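Local coordinates for protein phiAB6 tailspike (PDB 5JS4) that forms the trimeric beta-helical tailspike of a phage and fragments the exopolysaccharide of Acinetobacter baumannii, at residues F180-A190 with R201-N212; L243-A251 with A262-T272. All coordinates share one frame; numbering follows the deposited sequence.

Contact 1: residues F180-A190 with R201-N212; sequences FNPEIVYPKNA and RSTVVNNTSNPN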
loop_
_atom_site.group_PDB
_atom_site.type_symbol
_atom_site.label_atom_id
_atom_site.label_comp_id
_atom_site.label_asym_id
_atom_site.label_seq_id
_atom_site.Cartn_x
_atom_site.Cartn_y
_atom_site.Cartn_z
ATOM N N PHE A 180 2.050 10.211 75.622
ATOM C CA PHE A 180 2.166 11.633 75.940
ATOM C C PHE A 180 1.804 11.907 77.399
ATOM O O PHE A 180 0.855 11.331 77.933
ATOM C CB PHE A 180 1.278 12.473 75.018
ATOM C CG PHE A 180 1.315 13.946 75.323
ATOM C CD1 PHE A 180 2.387 14.725 74.916
ATOM C CD2 PHE A 180 0.281 14.548 76.027
ATOM C CE1 PHE A 180 2.429 16.082 75.200
ATOM C CE2 PHE A 180 0.318 15.902 76.317
ATOM C CZ PHE A 180 1.391 16.669 75.901
ATOM N N ASN A 181 2.577 12.793 78.022
ATOM C CA ASN A 181 2.386 13.201 79.408
ATOM C C ASN A 181 2.433 14.730 79.455
ATOM O O ASN A 181 3.460 15.320 79.132
ATOM C CB ASN A 181 3.494 12.594 80.274
ATOM C CG ASN A 181 3.353 12.924 81.754
ATOM O OD1 ASN A 181 2.685 13.885 82.139
ATOM N ND2 ASN A 181 4.004 12.125 82.594
ATOM N N PRO A 182 1.324 15.380 79.859
ATOM C CA PRO A 182 1.290 16.848 79.818
ATOM C C PRO A 182 2.258 17.556 80.779
ATOM O O PRO A 182 2.483 18.759 80.635
ATOM C CB PRO A 182 -0.165 17.178 80.172
ATOM C CG PRO A 182 -0.660 15.995 80.925
ATOM C CD PRO A 182 0.062 14.808 80.362
ATOM N N GLU A 183 2.829 16.818 81.730
ATOM C CA GLU A 183 3.793 17.371 82.686
ATOM C C GLU A 183 5.215 17.447 82.124
ATOM O O GLU A 183 6.088 18.073 82.725
ATOM C CB GLU A 183 3.817 16.519 83.961
ATOM C CG GLU A 183 2.470 16.353 84.655
ATOM C CD GLU A 183 1.921 17.647 85.226
ATOM O OE1 GLU A 183 2.709 18.585 85.471
ATOM O OE2 GLU A 183 0.692 17.722 85.439
ATOM N N ILE A 184 5.444 16.811 80.976
ATOM C CA ILE A 184 6.791 16.638 80.435
ATOM C C ILE A 184 7.103 17.656 79.341
ATOM O O ILE A 184 6.234 18.026 78.553
ATOM C CB ILE A 184 6.965 15.208 79.873
ATOM C CG1 ILE A 184 6.673 14.164 80.961
ATOM C CG2 ILE A 184 8.360 14.999 79.292
ATOM C CD1 ILE A 184 7.590 14.210 82.167
ATOM N N VAL A 185 8.354 18.104 79.308
ATOM C CA VAL A 185 8.855 18.939 78.226
ATOM C C VAL A 185 9.730 18.057 77.340
ATOM O O VAL A 185 10.766 17.554 77.782
ATOM C CB VAL A 185 9.682 20.122 78.761
ATOM C CG1 VAL A 185 10.128 21.022 77.617
ATOM C CG2 VAL A 185 8.878 20.917 79.783
ATOM N N TYR A 186 9.307 17.865 76.094
ATOM C CA TYR A 186 10.002 16.963 75.183
ATOM C C TYR A 186 11.040 17.725 74.373
ATOM O O TYR A 186 10.696 18.664 73.658
ATOM C CB TYR A 186 9.005 16.271 74.260
ATOM C CG TYR A 186 8.000 15.449 75.025
ATOM C CD1 TYR A 186 8.306 14.159 75.449
ATOM C CD2 TYR A 186 6.752 15.968 75.351
ATOM C CE1 TYR A 186 7.395 13.407 76.164
ATOM C CE2 TYR A 186 5.832 15.223 76.064
ATOM C CZ TYR A 186 6.156 13.943 76.467
ATOM O OH TYR A 186 5.242 13.203 77.178
ATOM N N PRO A 187 12.320 17.327 74.485
ATOM C CA PRO A 187 13.351 18.001 73.705
ATOM C C PRO A 187 13.280 17.631 72.229
ATOM O O PRO A 187 12.568 16.694 71.848
ATOM C CB PRO A 187 14.653 17.488 74.326
ATOM C CG PRO A 187 14.303 16.145 74.856
ATOM C CD PRO A 187 12.878 16.248 75.320
ATOM N N LYS A 188 14.016 18.370 71.406
ATOM C CA LYS A 188 14.105 18.066 69.989
ATOM C C LYS A 188 14.611 16.634 69.834
ATOM O O LYS A 188 15.505 16.209 70.562
ATOM C CB LYS A 188 15.042 19.048 69.281
ATOM C CG LYS A 188 15.045 18.927 67.765
ATOM C CD LYS A 188 15.824 20.065 67.127
ATOM C CE LYS A 188 15.823 19.960 65.612
ATOM N NZ LYS A 188 16.428 21.164 64.978
ATOM N N ASN A 189 13.995 15.897 68.911
ATOM C CA ASN A 189 14.337 14.495 68.613
ATOM C C ASN A 189 13.823 13.456 69.615
ATOM O O ASN A 189 14.052 12.262 69.426
ATOM C CB ASN A 189 15.848 14.310 68.410
ATOM C CG ASN A 189 16.404 15.217 67.333
ATOM O OD1 ASN A 189 15.791 15.383 66.276
ATOM N ND2 ASN A 189 17.575 15.796 67.582
ATOM N N ALA A 190 13.125 13.888 70.663
ATOM C CA ALA A 190 12.523 12.944 71.602
ATOM C C ALA A 190 11.455 12.117 70.893
ATOM O O ALA A 190 10.719 12.634 70.048
ATOM C CB ALA A 190 11.921 13.680 72.787
ATOM N N ARG A 201 8.240 11.779 66.603
ATOM C CA ARG A 201 9.524 12.376 66.923
ATOM C C ARG A 201 9.335 13.885 66.977
ATOM O O ARG A 201 8.752 14.465 66.065
ATOM C CB ARG A 201 10.516 11.999 65.825
ATOM C CG ARG A 201 11.816 12.778 65.781
ATOM C CD ARG A 201 12.610 12.312 64.575
ATOM N NE ARG A 201 13.833 13.071 64.363
ATOM C CZ ARG A 201 14.784 12.741 63.490
ATOM N NH1 ARG A 201 14.661 11.655 62.731
ATOM N NH2 ARG A 201 15.864 13.503 63.371
ATOM N N SER A 202 9.822 14.519 68.039
ATOM C CA SER A 202 9.739 15.972 68.148
ATOM C C SER A 202 10.740 16.635 67.210
ATOM O O SER A 202 11.913 16.260 67.178
ATOM C CB SER A 202 10.004 16.435 69.574
ATOM O OG SER A 202 9.916 17.850 69.647
ATOM N N THR A 203 10.266 17.623 66.457
ATOM C CA THR A 203 11.113 18.370 65.530
ATOM C C THR A 203 11.472 19.752 66.078
ATOM O O THR A 203 12.151 20.531 65.401
ATOM C CB THR A 203 10.424 18.526 64.161
ATOM O OG1 THR A 203 9.188 19.237 64.312
ATOM C CG2 THR A 203 10.147 17.160 63.541
ATOM N N VAL A 204 11.027 20.047 67.300
ATOM C CA VAL A 204 11.284 21.342 67.934
ATOM C C VAL A 204 11.743 21.181 69.381
ATOM O O VAL A 204 11.446 20.180 70.036
ATOM C CB VAL A 204 10.036 22.254 67.895
ATOM C CG1 VAL A 204 9.651 22.565 66.457
ATOM C CG2 VAL A 204 8.863 21.626 68.637
ATOM N N VAL A 205 12.468 22.184 69.870
ATOM C CA VAL A 205 12.876 22.241 71.273
ATOM C C VAL A 205 11.674 22.605 72.140
ATOM O O VAL A 205 10.697 23.162 71.643
ATOM C CB VAL A 205 14.008 23.272 71.515
ATOM C CG1 VAL A 205 15.213 22.961 70.637
ATOM C CG2 VAL A 205 13.524 24.700 71.278
ATOM N N ASN A 206 11.752 22.285 73.429
ATOM C CA ASN A 206 10.720 22.668 74.400
ATOM C C ASN A 206 9.308 22.281 73.969
ATOM O O ASN A 206 8.372 23.067 74.115
ATOM C CB ASN A 206 10.766 24.181 74.670
ATOM C CG ASN A 206 12.100 24.648 75.216
ATOM O OD1 ASN A 206 12.641 25.663 74.769
ATOM N ND2 ASN A 206 12.633 23.924 76.193
ATOM N N ASN A 207 9.150 21.070 73.444
ATOM C CA ASN A 207 7.857 20.648 72.915
ATOM C C ASN A 207 6.905 20.231 74.035
ATOM O O ASN A 207 7.171 19.279 74.769
ATOM C CB ASN A 207 8.037 19.515 71.902
ATOM C CG ASN A 207 6.834 19.339 70.994
ATOM O OD1 ASN A 207 5.710 19.713 71.339
ATOM N ND2 ASN A 207 7.063 18.758 69.823
ATOM N N THR A 208 5.799 20.963 74.164
ATOM C CA THR A 208 4.779 20.666 75.166
ATOM C C THR A 208 3.406 20.446 74.527
ATOM O O THR A 208 2.387 20.467 75.218
ATOM C CB THR A 208 4.688 21.799 76.208
ATOM O OG1 THR A 208 4.350 23.026 75.553
ATOM C CG2 THR A 208 6.016 21.966 76.937
ATOM N N SER A 209 3.384 20.235 73.211
ATOM C CA SER A 209 2.141 20.016 72.481
ATOM C C SER A 209 1.823 18.525 72.435
ATOM O O SER A 209 2.711 17.697 72.238
ATOM C CB SER A 209 2.243 20.575 71.060
ATOM O OG SER A 209 3.237 19.895 70.313
ATOM N N ASN A 210 0.551 18.198 72.625
ATOM C CA ASN A 210 0.084 16.820 72.591
ATOM C C ASN A 210 -0.068 16.362 71.140
ATOM O O ASN A 210 -0.954 16.841 70.431
ATOM C CB ASN A 210 -1.253 16.720 73.331
ATOM C CG ASN A 210 -1.777 15.299 73.424
ATOM O OD1 ASN A 210 -1.218 14.369 72.842
ATOM N ND2 ASN A 210 -2.868 15.127 74.164
ATOM N N PRO A 211 0.781 15.417 70.692
ATOM C CA PRO A 211 0.729 15.005 69.289
ATOM C C PRO A 211 -0.566 14.282 68.898
ATOM O O PRO A 211 -0.873 14.192 67.712
ATOM C CB PRO A 211 1.938 14.077 69.150
ATOM C CG PRO A 211 2.142 13.522 70.512
ATOM C CD PRO A 211 1.762 14.627 71.459
ATOM N N ASN A 212 -1.307 13.784 69.887
ATOM C CA ASN A 212 -2.596 13.126 69.647
ATOM C C ASN A 212 -3.680 14.077 69.150
ATOM O O ASN A 212 -4.609 13.651 68.467
ATOM C CB ASN A 212 -3.084 12.427 70.916
ATOM C CG ASN A 212 -2.175 11.289 71.337
ATOM O OD1 ASN A 212 -2.159 10.232 70.707
ATOM N ND2 ASN A 212 -1.407 11.503 72.401
HETATM O O HOH W 1 0.256 9.444 73.539
HETATM O O HOH W 2 1.703 19.540 77.819
HETATM O O HOH W 3 13.919 22.926 65.282
HETATM O O HOH W 4 13.407 15.687 64.780
#

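Contact 2: residues L243-A251 with A262-T272; sequences LITVDNFGA and AFQAYCDSALT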
loop_
_atom_site.group_PDB
_atom_site.type_symbol
_atom_site.label_atom_id
_atom_site.label_comp_id
_atom_site.label_asym_id
_atom_site.label_seq_id
_atom_site.Cartn_x
_atom_site.Cartn_y
_atom_site.Cartn_z
ATOM N N LEU A 243 5.664 6.209 39.957
ATOM C CA LEU A 243 4.527 5.534 39.339
ATOM C C LEU A 243 3.368 5.514 40.325
ATOM O O LEU A 243 3.507 5.003 41.437
ATOM C CB LEU A 243 4.908 4.106 38.934
ATOM C CG LEU A 243 3.794 3.186 38.418
ATOM C CD1 LEU A 243 3.189 3.709 37.125
ATOM C CD2 LEU A 243 4.331 1.779 38.224
ATOM N N ILE A 244 2.239 6.084 39.909
ATOM C CA ILE A 244 1.023 6.127 40.713
ATOM C C ILE A 244 -0.069 5.395 39.935
ATOM O O ILE A 244 -0.235 5.617 38.739
ATOM C CB ILE A 244 0.589 7.584 40.997
ATOM C CG1 ILE A 244 1.727 8.358 41.668
ATOM C CG2 ILE A 244 -0.649 7.618 41.882
ATOM C CD1 ILE A 244 1.566 9.861 41.622
ATOM N N THR A 245 -0.799 4.513 40.614
ATOM C CA THR A 245 -1.878 3.741 39.992
ATOM C C THR A 245 -3.154 3.872 40.813
ATOM O O THR A 245 -3.163 4.507 41.867
ATOM C CB THR A 245 -1.532 2.237 39.868
ATOM O OG1 THR A 245 -1.719 1.589 41.131
ATOM C CG2 THR A 245 -0.098 2.027 39.389
ATOM N N VAL A 246 -4.226 3.250 40.336
ATOM C CA VAL A 246 -5.480 3.217 41.087
ATOM C C VAL A 246 -5.322 2.538 42.454
ATOM O O VAL A 246 -6.087 2.822 43.374
ATOM C CB VAL A 246 -6.632 2.562 40.288
ATOM C CG1 VAL A 246 -6.986 3.417 39.077
ATOM C CG2 VAL A 246 -6.294 1.133 39.873
ATOM N N ASP A 247 -4.329 1.660 42.591
ATOM C CA ASP A 247 -4.036 1.023 43.883
ATOM C C ASP A 247 -3.696 2.049 44.965
ATOM O O ASP A 247 -3.999 1.834 46.139
ATOM C CB ASP A 247 -2.891 0.013 43.758
ATOM C CG ASP A 247 -3.228 -1.155 42.850
ATOM O OD1 ASP A 247 -4.342 -1.189 42.283
ATOM O OD2 ASP A 247 -2.368 -2.046 42.705
ATOM N N ASN A 248 -3.087 3.167 44.566
ATOM C CA ASN A 248 -2.765 4.248 45.503
ATOM C C ASN A 248 -4.014 4.836 46.144
ATOM O O ASN A 248 -3.944 5.393 47.233
ATOM C CB ASN A 248 -2.001 5.393 44.826
ATOM C CG ASN A 248 -0.539 5.077 44.595
ATOM O OD1 ASN A 248 0.344 5.622 45.257
ATOM N ND2 ASN A 248 -0.274 4.225 43.637
ATOM N N PHE A 249 -5.145 4.714 45.453
ATOM C CA PHE A 249 -6.408 5.300 45.889
ATOM C C PHE A 249 -7.393 4.255 46.406
ATOM O O PHE A 249 -8.593 4.517 46.511
ATOM C CB PHE A 249 -6.991 6.122 44.740
ATOM C CG PHE A 249 -6.119 7.274 44.356
ATOM C CD1 PHE A 249 -5.086 7.110 43.442
ATOM C CD2 PHE A 249 -6.286 8.510 44.960
ATOM C CE1 PHE A 249 -4.258 8.168 43.113
ATOM C CE2 PHE A 249 -5.461 9.572 44.638
ATOM C CZ PHE A 249 -4.446 9.402 43.712
ATOM N N GLY A 250 -6.875 3.077 46.744
ATOM C CA GLY A 250 -7.658 2.050 47.424
ATOM C C GLY A 250 -8.327 1.014 46.541
ATOM O O GLY A 250 -9.163 0.249 47.022
ATOM N N ALA A 251 -7.971 0.971 45.257
ATOM C CA ALA A 251 -8.497 -0.056 44.360
ATOM C C ALA A 251 -7.980 -1.423 44.798
ATOM O O ALA A 251 -6.802 -1.571 45.104
ATOM C CB ALA A 251 -8.090 0.225 42.922
ATOM N N ALA A 262 -12.388 4.468 43.776
ATOM C CA ALA A 262 -10.927 4.578 43.736
ATOM C C ALA A 262 -10.447 5.121 42.388
ATOM O O ALA A 262 -9.563 5.981 42.336
ATOM C CB ALA A 262 -10.285 3.227 44.020
ATOM N N PHE A 263 -11.033 4.615 41.305
ATOM C CA PHE A 263 -10.727 5.106 39.958
ATOM C C PHE A 263 -11.059 6.591 39.846
ATOM O O PHE A 263 -10.273 7.367 39.304
ATOM C CB PHE A 263 -11.491 4.317 38.886
ATOM C CG PHE A 263 -10.820 3.031 38.467
ATOM C CD1 PHE A 263 -10.557 2.026 39.391
ATOM C CD2 PHE A 263 -10.479 2.813 37.136
ATOM C CE1 PHE A 263 -9.950 0.842 39.004
ATOM C CE2 PHE A 263 -9.874 1.628 36.743
ATOM C CZ PHE A 263 -9.612 0.641 37.678
ATOM N N GLN A 264 -12.218 6.990 40.365
ATOM C CA GLN A 264 -12.612 8.395 40.319
ATOM C C GLN A 264 -11.685 9.277 41.156
ATOM O O GLN A 264 -11.328 10.379 40.737
ATOM C CB GLN A 264 -14.062 8.585 40.771
ATOM C CG GLN A 264 -14.634 9.938 40.377
ATOM C CD GLN A 264 -14.608 10.138 38.875
ATOM O OE1 GLN A 264 -15.277 9.412 38.144
ATOM N NE2 GLN A 264 -13.823 11.108 38.405
ATOM N N ALA A 265 -11.298 8.787 42.332
ATOM C CA ALA A 265 -10.367 9.507 43.199
ATOM C C ALA A 265 -9.036 9.744 42.492
ATOM O O ALA A 265 -8.455 10.826 42.588
ATOM C CB ALA A 265 -10.150 8.742 44.496
ATOM N N TYR A 266 -8.563 8.731 41.773
ATOM C CA TYR A 266 -7.349 8.863 40.972
ATOM C C TYR A 266 -7.474 10.019 39.978
ATOM O O TYR A 266 -6.580 10.860 39.872
ATOM C CB TYR A 266 -7.069 7.563 40.214
ATOM C CG TYR A 266 -5.815 7.610 39.375
ATOM C CD1 TYR A 266 -5.780 8.316 38.177
ATOM C CD2 TYR A 266 -4.660 6.950 39.781
ATOM C CE1 TYR A 266 -4.631 8.374 37.416
ATOM C CE2 TYR A 266 -3.509 6.991 39.018
ATOM C CZ TYR A 266 -3.502 7.707 37.837
ATOM O OH TYR A 266 -2.367 7.754 37.074
ATOM N N CYS A 267 -8.585 10.046 39.248
ATOM C CA CYS A 267 -8.803 11.055 38.211
ATOM C C CYS A 267 -9.043 12.453 38.781
ATOM O O CYS A 267 -8.795 13.446 38.100
ATOM C CB CYS A 267 -9.963 10.645 37.305
ATOM S SG CYS A 267 -9.642 9.119 36.393
ATOM N N ASP A 268 -9.522 12.522 40.023
ATOM C CA ASP A 268 -9.759 13.799 40.703
ATOM C C ASP A 268 -8.526 14.313 41.452
ATOM O O ASP A 268 -8.504 15.463 41.893
ATOM C CB ASP A 268 -10.919 13.662 41.694
ATOM C CG ASP A 268 -12.248 13.376 41.018
ATOM O OD1 ASP A 268 -12.343 13.455 39.774
ATOM O OD2 ASP A 268 -13.211 13.072 41.747
ATOM N N SER A 269 -7.504 13.467 41.590
ATOM C CA SER A 269 -6.323 13.795 42.389
ATOM C C SER A 269 -5.405 14.808 41.716
ATOM O O SER A 269 -5.220 14.779 40.501
ATOM C CB SER A 269 -5.517 12.525 42.689
ATOM O OG SER A 269 -4.288 12.842 43.322
ATOM N N ALA A 270 -4.807 15.673 42.531
ATOM C CA ALA A 270 -3.797 16.632 42.079
ATOM C C ALA A 270 -2.439 15.986 41.797
ATOM O O ALA A 270 -1.553 16.629 41.237
ATOM C CB ALA A 270 -3.621 17.717 43.129
ATOM N N LEU A 271 -2.274 14.730 42.198
ATOM C CA LEU A 271 -0.971 14.071 42.162
ATOM C C LEU A 271 -0.740 13.244 40.901
ATOM O O LEU A 271 0.398 12.885 40.603
ATOM C CB LEU A 271 -0.821 13.160 43.377
ATOM C CG LEU A 271 -1.020 13.840 44.735
ATOM C CD1 LEU A 271 -1.358 12.811 45.799
ATOM C CD2 LEU A 271 0.210 14.647 45.117
ATOM N N THR A 272 -1.809 12.933 40.174
ATOM C CA THR A 272 -1.728 12.000 39.050
ATOM C C THR A 272 -1.455 12.701 37.716
ATOM O O THR A 272 -1.808 13.868 37.524
ATOM C CB THR A 272 -3.010 11.157 38.953
ATOM O OG1 THR A 272 -4.149 12.024 38.954
ATOM C CG2 THR A 272 -3.113 10.199 40.136
#

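Contact 1: residues F180-A190 with R201-N212
Phe180 lays its ring on Asn210: ring and amide are stacked with planes 7° apart, Asn210 CG standing 3.4 Å from Phe180 CD2, while Asn210 CA makes a CH-pi contact over the same ring. With CG anti to the backbone N (chi1 178°), Phe180 swings its ring onto the 209-211 backbone. Tyr186 and Asn207 form a single antiparallel bridge, a hydrogen-bonded pair with Tyr186 N to Asn207 O and Asn207 N to Tyr186 O both 2.9 Å. Two more backbone bonds, Asn189 N to Ser202 O (2.7 Å) and Ser202 N to Ala190 O, hold the type II turn 187-190 against the end of strand 199-202.

In the second shell, Asn207 OD1 closes an Asx turn onto Ser209 N and takes the Ser209 hydroxyl, while ND2 reaches Ser202 OG. Asn210 OD1 receives both N and ND2 of Asn212, whose OD1 takes the backbone N of Asp195. Arg201 gives Asn189 OD1 a weak bond, and a water links Arg201 NE, Asn189 OD1 and Ser202 O; in the second subunit, Asp198 salt-bridges Arg201 and Tyr179 hydrogen-bonds Asn189 ND2. Four backbone bonds and the Phe180 stack thus join the segments; the amides of Asn207 and Asn210 shape the receiving 203-212 loop.

Contact 2: residues L243-A251 with A262-T272
Residues 246-248 make a short 3-10 turn whose end lies beside helix 260-268 near its start, with the CA atoms of Phe249 and Ala262 5.1 Å apart. This is the N-terminal approach to the parallel beta-helix of the pectate lyase-like fold, where helix 260-268 packs beside strand 275-277. Phe249 fills the middle of the contact. Tyr266 CA sits over the centre of its ring, 3.7 Å from the centroid, and Ala265 CB touches Phe249 CD2. The ring's far end reaches Ser269, whose CB is 3.5 Å from Phe249 CZ. Beyond the two segments, Tyr232 of the third subunit meets Phe249 edge-to-face.

Tyr266 has CG anti to its own N (chi1 -179°), which carries the ring across to the 244-246 backbone: Thr245 O lies at its edge, 3.5 Å from Tyr266 CD2. Its hydroxyl is hydrogen-bonded to Asn275 O. Over one face of this ring stands Thr272 CG2, and Thr272 OG1 returns to the backbone with a 2.8 Å bond to Tyr266 O, approached from the opposite face of that carbonyl by Ser269 N. Toward strand 275-277, where Leu276 touches both side chains, Val246 puts CG1 squarely above the Phe263 ring, 3.7 Å from its centroid and 6° off the normal, while Ala262 CB nestles 3.3 Å from Phe249 O.

The two contacts follow one another along the chain on the same side of its centre, about 35 Å apart between centres and without touching. Contact 1 is mostly loop, packed at the end of strand 199-202 of the small antiparallel sheet near the start of the modelled chain, and is only partly buried; contact 2 is buried at the start of the beta-helix. Their chemistry differs: backbone hydrogen bonds, bridging waters and one ring stacked on an amide join the segments of contact 1, whereas contact 2 relies on aromatic and aliphatic packing of a helix on a 3-10 turn. Both meet the second subunit, and contact 2 the third as well, so each lies at a trimer interface.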